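Putative hemin storage protein (Bordetella bronchiseptica, PDB 6AU1) cleaves deacetylated poly-beta-1,6-N-acetylglucosamine, a biofilm polysaccharide, through the glycoside hydrolase domain that makes up this chain. Local coordinates at residues Leu32-Lys37 / Gln81-Ala86; Asp38-Ser42 / Leu349-Leu355; Lys310-Thr314 / His343-Leu349. All blocks are in the same frame, centred on the assembly; numbering follows the deposited sequence.

Contact 1 (Leu32-Lys37 / Gln81-Ala86)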
loop_
_atom_site.group_PDB
_atom_site.type_symbol
_atom_site.label_atom_id
_atom_site.label_comp_id
_atom_site.label_asym_id
_atom_site.label_seq_id
_atom_site.Cartn_x
_atom_site.Cartn_y
_atom_site.Cartn_z
ATOM N N LEU A 32 -17.012 13.075 -3.827
ATOM C CA LEU A 32 -16.282 12.244 -2.874
ATOM C C LEU A 32 -16.626 12.641 -1.442
ATOM O O LEU A 32 -16.974 11.789 -0.615
ATOM C CB LEU A 32 -14.772 12.348 -3.106
ATOM C CG LEU A 32 -13.912 11.714 -2.014
ATOM C CD1 LEU A 32 -14.116 10.195 -1.970
ATOM C CD2 LEU A 32 -12.438 12.067 -2.197
ATOM N N ILE A 33 -16.545 13.938 -1.154
ATOM C CA ILE A 33 -16.794 14.430 0.192
ATOM C C ILE A 33 -18.191 14.035 0.657
ATOM O O ILE A 33 -18.369 13.579 1.791
ATOM C CB ILE A 33 -16.635 15.968 0.284
ATOM C CG1 ILE A 33 -15.210 16.400 -0.093
ATOM C CG2 ILE A 33 -17.001 16.464 1.671
ATOM C CD1 ILE A 33 -14.097 15.654 0.645
ATOM N N ASP A 34 -19.179 14.191 -0.220
ATOM C CA ASP A 34 -20.555 13.833 0.129
ATOM C C ASP A 34 -20.698 12.357 0.495
ATOM O O ASP A 34 -21.395 12.012 1.453
ATOM C CB ASP A 34 -21.516 14.166 -1.012
ATOM C CG ASP A 34 -21.748 15.655 -1.162
ATOM O OD1 ASP A 34 -21.388 16.411 -0.235
ATOM O OD2 ASP A 34 -22.299 16.068 -2.205
ATOM N N ARG A 35 -20.055 11.489 -0.279
ATOM C CA ARG A 35 -20.117 10.056 -0.018
ATOM C C ARG A 35 -19.420 9.690 1.285
ATOM O O ARG A 35 -19.916 8.859 2.045
ATOM C CB ARG A 35 -19.492 9.270 -1.173
ATOM C CG ARG A 35 -20.380 9.162 -2.395
ATOM C CD ARG A 35 -19.586 8.627 -3.589
ATOM N NE ARG A 35 -19.041 7.288 -3.367
ATOM C CZ ARG A 35 -19.767 6.174 -3.452
ATOM N NH1 ARG A 35 -21.062 6.243 -3.733
ATOM N NH2 ARG A 35 -19.205 4.987 -3.245
ATOM N N MET A 36 -18.266 10.297 1.545
ATOM C CA MET A 36 -17.544 9.978 2.776
ATOM C C MET A 36 -18.256 10.524 4.016
ATOM O O MET A 36 -18.236 9.892 5.077
ATOM C CB MET A 36 -16.105 10.491 2.697
ATOM C CG MET A 36 -15.260 9.795 1.608
ATOM S SD MET A 36 -15.167 7.988 1.762
ATOM C CE MET A 36 -16.431 7.438 0.620
ATOM N N LYS A 37 -18.904 11.682 3.892
ATOM C CA LYS A 37 -19.685 12.213 5.004
ATOM C C LYS A 37 -20.816 11.242 5.329
ATOM O O LYS A 37 -21.107 10.972 6.497
ATOM C CB LYS A 37 -20.226 13.612 4.665
ATOM C CG LYS A 37 -21.098 14.245 5.730
ATOM C CD LYS A 37 -21.299 15.743 5.470
ATOM C CE LYS A 37 -21.701 16.019 4.025
ATOM N NZ LYS A 37 -21.999 17.466 3.786
ATOM N N GLN A 81 -10.193 18.678 3.176
ATOM C CA GLN A 81 -11.645 18.666 3.018
ATOM C C GLN A 81 -12.247 17.389 3.582
ATOM O O GLN A 81 -13.320 17.434 4.178
ATOM C CB GLN A 81 -12.048 18.843 1.559
ATOM C CG GLN A 81 -11.717 20.229 1.033
ATOM C CD GLN A 81 -12.685 20.709 -0.023
ATOM O OE1 GLN A 81 -13.823 20.247 -0.100
ATOM N NE2 GLN A 81 -12.235 21.647 -0.850
ATOM N N LEU A 82 -11.572 16.256 3.377
ATOM C CA LEU A 82 -12.002 15.014 4.019
ATOM C C LEU A 82 -12.035 15.160 5.540
ATOM O O LEU A 82 -13.019 14.775 6.185
ATOM C CB LEU A 82 -11.083 13.856 3.620
ATOM C CG LEU A 82 -11.355 13.283 2.230
ATOM C CD1 LEU A 82 -10.256 12.302 1.863
ATOM C CD2 LEU A 82 -12.722 12.595 2.181
ATOM N N LYS A 83 -10.977 15.737 6.111
ATOM C CA LYS A 83 -10.903 15.890 7.563
ATOM C C LYS A 83 -11.987 16.815 8.104
ATOM O O LYS A 83 -12.675 16.481 9.074
ATOM C CB LYS A 83 -9.521 16.406 7.990
ATOM C CG LYS A 83 -8.416 15.368 7.791
ATOM C CD LYS A 83 -7.065 15.833 8.333
ATOM C CE LYS A 83 -7.094 16.039 9.846
ATOM N NZ LYS A 83 -7.496 14.816 10.604
ATOM N N THR A 84 -12.143 17.975 7.477
ATOM C CA THR A 84 -13.011 19.000 8.036
ATOM C C THR A 84 -14.477 18.835 7.652
ATOM O O THR A 84 -15.362 19.145 8.454
ATOM C CB THR A 84 -12.542 20.408 7.620
ATOM O OG1 THR A 84 -12.636 20.551 6.197
ATOM C CG2 THR A 84 -11.105 20.615 8.048
ATOM N N ARG A 85 -14.745 18.361 6.440
ATOM C CA ARG A 85 -16.127 18.270 5.964
ATOM C C ARG A 85 -16.736 16.882 6.191
ATOM O O ARG A 85 -17.922 16.769 6.502
ATOM C CB ARG A 85 -16.217 18.643 4.479
ATOM C CG ARG A 85 -15.754 20.068 4.150
ATOM C CD ARG A 85 -16.074 20.462 2.709
ATOM N NE ARG A 85 -15.627 21.826 2.417
ATOM C CZ ARG A 85 -15.922 22.501 1.308
ATOM N NH1 ARG A 85 -16.672 21.946 0.365
ATOM N NH2 ARG A 85 -15.467 23.738 1.147
ATOM N N ALA A 86 -15.933 15.833 6.045
ATOM C CA ALA A 86 -16.439 14.468 6.218
ATOM C C ALA A 86 -16.123 13.909 7.605
ATOM O O ALA A 86 -16.708 12.910 8.023
ATOM C CB ALA A 86 -15.876 13.550 5.132
#

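Contact 2 (Asp38-Ser42 / Leu349-Leu355)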
loop_
_atom_site.group_PDB
_atom_site.type_symbol
_atom_site.label_atom_id
_atom_site.label_comp_id
_atom_site.label_asym_id
_atom_site.label_seq_id
_atom_site.Cartn_x
_atom_site.Cartn_y
_atom_site.Cartn_z
ATOM N N ASP A 38 -21.412 10.678 4.283
ATOM C CA ASP A 38 -22.542 9.766 4.416
ATOM C C ASP A 38 -22.126 8.412 4.990
ATOM O O ASP A 38 -22.796 7.849 5.860
ATOM C CB ASP A 38 -23.206 9.583 3.047
ATOM C CG ASP A 38 -24.449 8.721 3.105
ATOM O OD1 ASP A 38 -25.090 8.662 4.177
ATOM O OD2 ASP A 38 -24.793 8.112 2.070
ATOM N N LEU A 39 -21.011 7.899 4.493
ATOM C CA LEU A 39 -20.539 6.567 4.828
ATOM C C LEU A 39 -19.844 6.551 6.187
ATOM O O LEU A 39 -19.860 5.535 6.893
ATOM C CB LEU A 39 -19.597 6.071 3.734
ATOM C CG LEU A 39 -19.439 4.574 3.530
ATOM C CD1 LEU A 39 -20.775 3.934 3.179
ATOM C CD2 LEU A 39 -18.414 4.317 2.436
ATOM N N ALA A 40 -19.250 7.689 6.541
ATOM C CA ALA A 40 -18.559 7.872 7.818
ATOM C C ALA A 40 -17.598 6.729 8.182
ATOM O O ALA A 40 -17.731 6.122 9.249
ATOM C CB ALA A 40 -19.586 8.059 8.938
ATOM N N PRO A 41 -16.623 6.438 7.310
ATOM C CA PRO A 41 -15.594 5.461 7.681
ATOM C C PRO A 41 -14.681 6.011 8.779
ATOM O O PRO A 41 -14.709 7.211 9.064
ATOM C CB PRO A 41 -14.813 5.266 6.375
ATOM C CG PRO A 41 -14.932 6.611 5.705
ATOM C CD PRO A 41 -16.337 7.062 6.002
ATOM N N SER A 42 -13.882 5.150 9.397
ATOM C CA SER A 42 -12.916 5.620 10.385
ATOM C C SER A 42 -11.805 6.408 9.697
ATOM O O SER A 42 -11.341 7.422 10.222
ATOM C CB SER A 42 -12.332 4.451 11.192
ATOM O OG SER A 42 -11.695 3.510 10.361
ATOM N N LEU A 349 -24.236 -0.004 1.630
ATOM C CA LEU A 349 -23.079 -0.336 2.462
ATOM C C LEU A 349 -23.024 0.401 3.786
ATOM O O LEU A 349 -22.219 0.050 4.646
ATOM C CB LEU A 349 -21.775 -0.042 1.722
ATOM C CG LEU A 349 -21.142 -1.042 0.772
ATOM C CD1 LEU A 349 -19.669 -0.673 0.581
ATOM C CD2 LEU A 349 -21.291 -2.471 1.262
ATOM N N ARG A 350 -23.842 1.438 3.938
ATOM C CA ARG A 350 -23.804 2.270 5.135
ATOM C C ARG A 350 -23.840 1.452 6.426
ATOM O O ARG A 350 -23.043 1.695 7.337
ATOM C CB ARG A 350 -24.960 3.273 5.127
ATOM C CG ARG A 350 -24.827 4.364 6.173
ATOM C CD ARG A 350 -25.953 5.384 6.073
ATOM N NE ARG A 350 -26.107 5.903 4.715
ATOM C CZ ARG A 350 -27.174 5.694 3.949
ATOM N NH1 ARG A 350 -27.227 6.207 2.725
ATOM N NH2 ARG A 350 -28.194 4.977 4.406
ATOM N N ASP A 351 -24.734 0.467 6.508
ATOM C CA ASP A 351 -24.919 -0.210 7.786
ATOM C C ASP A 351 -23.711 -1.065 8.172
ATOM O O ASP A 351 -23.433 -1.226 9.360
ATOM C CB ASP A 351 -26.211 -1.055 7.806
ATOM C CG ASP A 351 -26.296 -2.078 6.678
ATOM O OD1 ASP A 351 -25.336 -2.243 5.896
ATOM O OD2 ASP A 351 -27.362 -2.738 6.591
ATOM N N VAL A 352 -22.984 -1.597 7.194
ATOM C CA VAL A 352 -21.818 -2.408 7.537
ATOM C C VAL A 352 -20.516 -1.597 7.581
ATOM O O VAL A 352 -19.513 -2.069 8.108
ATOM C CB VAL A 352 -21.634 -3.598 6.570
ATOM C CG1 VAL A 352 -22.675 -4.672 6.859
ATOM C CG2 VAL A 352 -21.686 -3.145 5.115
ATOM N N MET A 353 -20.526 -0.377 7.053
ATOM C CA MET A 353 -19.314 0.431 7.098
ATOM C C MET A 353 -19.366 1.380 8.285
ATOM O O MET A 353 -18.371 2.021 8.618
ATOM C CB MET A 353 -19.105 1.191 5.786
ATOM C CG MET A 353 -18.539 0.337 4.655
ATOM S SD MET A 353 -16.841 -0.226 4.957
ATOM C CE MET A 353 -15.945 1.334 4.889
ATOM N N SER A 354 -20.529 1.441 8.932
ATOM C CA SER A 354 -20.718 2.246 10.138
ATOM C C SER A 354 -19.829 1.771 11.282
ATOM O O SER A 354 -19.616 0.567 11.460
ATOM C CB SER A 354 -22.186 2.216 10.575
ATOM O OG SER A 354 -22.355 2.813 11.853
ATOM N N LEU A 355 -19.313 2.722 12.057
ATOM C CA LEU A 355 -18.417 2.408 13.169
ATOM C C LEU A 355 -19.174 1.914 14.403
ATOM O O LEU A 355 -18.572 1.642 15.443
ATOM C CB LEU A 355 -17.566 3.632 13.530
ATOM C CG LEU A 355 -16.514 4.037 12.488
ATOM C CD1 LEU A 355 -15.790 5.316 12.902
ATOM C CD2 LEU A 355 -15.527 2.904 12.261
HETATM O O HOH W 1 -21.952 4.209 7.873
HETATM O O HOH W 2 -19.344 4.967 11.026
#

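Contact 3 (Lys310-Thr314 / His343-Leu349). With SO4 (sulfate ion), chain D.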
loop_
_atom_site.group_PDB
_atom_site.type_symbol
_atom_site.label_atom_id
_atom_site.label_comp_id
_atom_site.label_asym_id
_atom_site.label_seq_id
_atom_site.Cartn_x
_atom_site.Cartn_y
_atom_site.Cartn_z
ATOM N N LYS A 310 -14.817 -3.387 -14.540
ATOM C CA LYS A 310 -16.206 -3.272 -14.117
ATOM C C LYS A 310 -16.318 -3.186 -12.606
ATOM O O LYS A 310 -15.541 -3.807 -11.883
ATOM C CB LYS A 310 -17.023 -4.466 -14.620
ATOM N N PRO A 311 -17.300 -2.417 -12.117
ATOM C CA PRO A 311 -17.561 -2.435 -10.677
ATOM C C PRO A 311 -18.038 -3.808 -10.242
ATOM O O PRO A 311 -18.656 -4.523 -11.025
ATOM C CB PRO A 311 -18.667 -1.388 -10.493
ATOM C CG PRO A 311 -19.304 -1.267 -11.838
ATOM C CD PRO A 311 -18.220 -1.526 -12.844
ATOM N N ILE A 312 -17.734 -4.172 -9.006
ATOM C CA ILE A 312 -18.267 -5.394 -8.425
ATOM C C ILE A 312 -19.596 -5.050 -7.786
ATOM O O ILE A 312 -19.702 -4.016 -7.132
ATOM C CB ILE A 312 -17.282 -5.985 -7.409
ATOM C CG1 ILE A 312 -16.051 -6.508 -8.165
ATOM C CG2 ILE A 312 -17.932 -7.091 -6.588
ATOM C CD1 ILE A 312 -14.938 -6.967 -7.283
ATOM N N ASP A 313 -20.616 -5.878 -8.022
ATOM C CA ASP A 313 -21.941 -5.672 -7.435
ATOM C C ASP A 313 -21.831 -5.378 -5.944
ATOM O O ASP A 313 -21.181 -6.123 -5.209
ATOM C CB ASP A 313 -22.827 -6.894 -7.660
ATOM C CG ASP A 313 -23.319 -7.000 -9.088
ATOM O OD1 ASP A 313 -24.063 -7.953 -9.389
ATOM O OD2 ASP A 313 -22.973 -6.122 -9.908
ATOM N N THR A 314 -22.445 -4.282 -5.509
ATOM C CA THR A 314 -22.329 -3.854 -4.117
ATOM C C THR A 314 -22.812 -4.956 -3.176
ATOM O O THR A 314 -22.281 -5.118 -2.073
ATOM C CB THR A 314 -23.117 -2.553 -3.858
ATOM O OG1 THR A 314 -22.575 -1.501 -4.665
ATOM C CG2 THR A 314 -23.026 -2.139 -2.395
ATOM N N HIS A 343 -20.361 4.139 -6.959
ATOM C CA HIS A 343 -20.063 2.758 -6.663
ATOM C C HIS A 343 -18.853 2.617 -5.741
ATOM O O HIS A 343 -17.811 3.204 -6.000
ATOM C CB HIS A 343 -19.823 1.961 -7.928
ATOM C CG HIS A 343 -19.746 0.498 -7.664
ATOM N ND1 HIS A 343 -18.608 -0.099 -7.163
ATOM C CD2 HIS A 343 -20.685 -0.474 -7.737
ATOM C CE1 HIS A 343 -18.839 -1.385 -6.979
ATOM N NE2 HIS A 343 -20.090 -1.639 -7.321
ATOM N N PRO A 344 -18.979 1.807 -4.673
ATOM C CA PRO A 344 -20.170 1.010 -4.350
ATOM C C PRO A 344 -21.345 1.863 -3.887
ATOM O O PRO A 344 -21.183 3.049 -3.598
ATOM C CB PRO A 344 -19.685 0.084 -3.223
ATOM C CG PRO A 344 -18.523 0.796 -2.604
ATOM C CD PRO A 344 -17.868 1.564 -3.734
ATOM N N ASP A 345 -22.525 1.255 -3.849
ATOM C CA ASP A 345 -23.743 1.931 -3.430
ATOM C C ASP A 345 -23.653 2.273 -1.942
ATOM O O ASP A 345 -23.663 1.382 -1.087
ATOM C CB ASP A 345 -24.950 1.039 -3.733
ATOM C CG ASP A 345 -26.287 1.675 -3.353
ATOM O OD1 ASP A 345 -26.321 2.727 -2.684
ATOM O OD2 ASP A 345 -27.318 1.091 -3.724
ATOM N N ALA A 346 -23.554 3.567 -1.651
ATOM C CA ALA A 346 -23.406 4.060 -0.284
ATOM C C ALA A 346 -24.578 3.661 0.602
ATOM O O ALA A 346 -24.383 3.260 1.748
ATOM C CB ALA A 346 -23.246 5.574 -0.286
ATOM N N GLU A 347 -25.789 3.779 0.068
ATOM C CA GLU A 347 -26.990 3.413 0.803
ATOM C C GLU A 347 -26.947 1.956 1.251
ATOM O O GLU A 347 -27.347 1.629 2.367
ATOM C CB GLU A 347 -28.241 3.663 -0.049
ATOM N N ALA A 348 -26.450 1.085 0.380
ATOM C CA ALA A 348 -26.448 -0.340 0.663
ATOM C C ALA A 348 -25.355 -0.728 1.654
ATOM O O ALA A 348 -25.525 -1.670 2.422
ATOM C CB ALA A 348 -26.295 -1.125 -0.620
ATOM N N LEU A 349 -24.236 -0.004 1.630
ATOM C CA LEU A 349 -23.079 -0.336 2.462
ATOM C C LEU A 349 -23.024 0.401 3.786
ATOM O O LEU A 349 -22.219 0.050 4.646
ATOM C CB LEU A 349 -21.775 -0.042 1.722
ATOM C CG LEU A 349 -21.142 -1.042 0.772
ATOM C CD1 LEU A 349 -19.669 -0.673 0.581
ATOM C CD2 LEU A 349 -21.291 -2.471 1.262
HETATM S S SO4 D . -24.719 -1.745 -7.409
HETATM O O1 SO4 D . -23.445 -2.444 -7.276
HETATM O O2 SO4 D . -25.791 -2.569 -6.859
HETATM O O3 SO4 D . -24.667 -0.489 -6.666
HETATM O O4 SO4 D . -24.973 -1.453 -8.817
#

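Contact 1 (Leu32-Lys37 / Gln81-Ala86)
I33 and L82 carry the centre of a helix-helix contact in which a terminal methyl of one meets a terminal methyl of the other. The CD1 of I33 reaches the CD2 of L82 at 3.7 Å, the two chains slanting across one another. The same CD1 also lies 3.9 Å from the CB of Q81, whose side chain runs nearly at right angles to that of I33. The other branch of I33 serves the next turn: with chi1 at -61°, CG2 stands opposite the backbone N and meets the CB of R85 at 3.6 Å. M36 closes the inner side. Its CG rests against the CD2 of L82 at 3.8 Å, and its bent chain leads off toward V10 and V44 in the barrel strands.

The helices converge at A86 and K37, whose CA atoms are 4.1 Å apart. Here the contact is made by one methyl: the CB of A86 sits 3.9 Å from the CB of M36. K37 runs along the exposed margin, its CD beside the backbone O of R85. On the outer side the OE1 of Q81 lies 3.2 Å above the plane of the R85 guanidinium, off to one side of its centre.

The short axes of 32-37 and 81-86 make an angle of 54° at 9.3 Å, joining two consecutive helices of the TIM-barrel shell. Across the interface the cohesion is apolar, so it should rest on complementary shape and the exclusion of water, with the polar ends of K37 and R85 kept at the surface.

Contact 2 (Asp38-Ser42 / Leu349-Leu355)
R350, on helix 346-353, reaches D38 near the C-terminal end of helix 22-39, and the course of the arginine can be traced atom by atom. CB sends CG opposite the backbone N (chi1 -168°), which sets the chain heading for D38. CG and CD pass alongside the backbone oxygen of D38, each about 4.0 Å from it. A bend at chi3 then turns the guanidinium onto the carboxylate, which it grips side-on with two nitrogens, one to each oxygen. The NE of R350 lies 3.0 Å from the OD1 of D38, but the bond is bent and meets that oxygen from above the carboxylate plane. With the two planes 39° apart, the NH1 of R350 makes the straighter bond, 3.2 Å to the OD2 of D38 at 167°, in the guanidinium plane and on the syn lone pair.

Beneath the charges, the CD1 of L39 packs 4.0 Å from the CA of R350, and the CG of L39 approaches the CB of M353. One water donates to the backbone oxygens of L39 and R350; a second links the oxygen of A40 to the N of L355. The backbone oxygen of M353 is buried without a partner in the model. L355 spreads its methyls over S42, whose hydroxyl is bonded to E7 and R8.

In this TIM-barrel shell, helices 22-39 and 346-353 pack over strands 8-12 and 332-335: L39 and M353 both reach V10, and L39 also Y334. Helix 314-326 flanks the far side through M321 and through R318, which pairs with D351, so helix 346-353 lies between helices 22-39 and 314-326.

Contact 3 (Lys310-Thr314 / His343-Leu349)
The imidazole of H343 has a proline on each face, one centred and close, the other looser and off-centre. The CB of P311 stands 3.3 Å from the ring centroid, almost exactly on the ring normal, a CH-pi contact over one face. P344, the next residue after H343 and joined to it by a cis peptide bond, puts its CB over the opposite face, offset toward the rim. Around the edge lie the backbone oxygen of I312 and O1 of a sulfate. The modelled approach of the H343 NE2 to the I312 oxygen is implausibly short, so the details of that bond are doubtful.

In the TIM-barrel plan, segment 310-314 links the hairpin formed by strand 310-311 with strand 297-305 to helix 314-326, and 343-349 opens the last helix, 346-353. The two helix starts meet at T314. Its OG1 accepts from the N of D345 at 2.9 Å in a nearly linear bond (177°). The same hydroxyl donates to the sulfate O1 at 2.9 Å, and the N of T314 does so at 2.7 Å. Sulfate, probably from the crystallisation liquor, therefore sits at the start of helix 314-326, where the helix dipole would favour an anion. The D345 carboxylate accepts weak capping bonds from the backbone N of E347 and A348. With chi1 at -62°, T314 turns CG2 away from its own N and onto the CG of L349, 3.8 Å away, and the CB of A348.

Overall arrangement
The three contacts form a chain along one flank of the TIM barrel, with neighbouring centres about 13 Å apart and contacts 1 and 3 about 18 Å apart between centres. Helix 22-39 serves contacts 1 and 2; helix 346-353 serves contacts 2 and 3. R35, from the first helix, also bonds to the oxygen of P344, linking contacts 1 and 3 directly. In sequence, contacts 1 and 2 alternate their segments, contact 1 closes before contact 3 opens, and contact 3 lies between the two segments of contact 2, overlapping the second at L349. Contact 1 joins successive helices, whereas contact 2 brings residues over 300 positions apart together, where strands 8-12 and 332-335 pair to close the barrel.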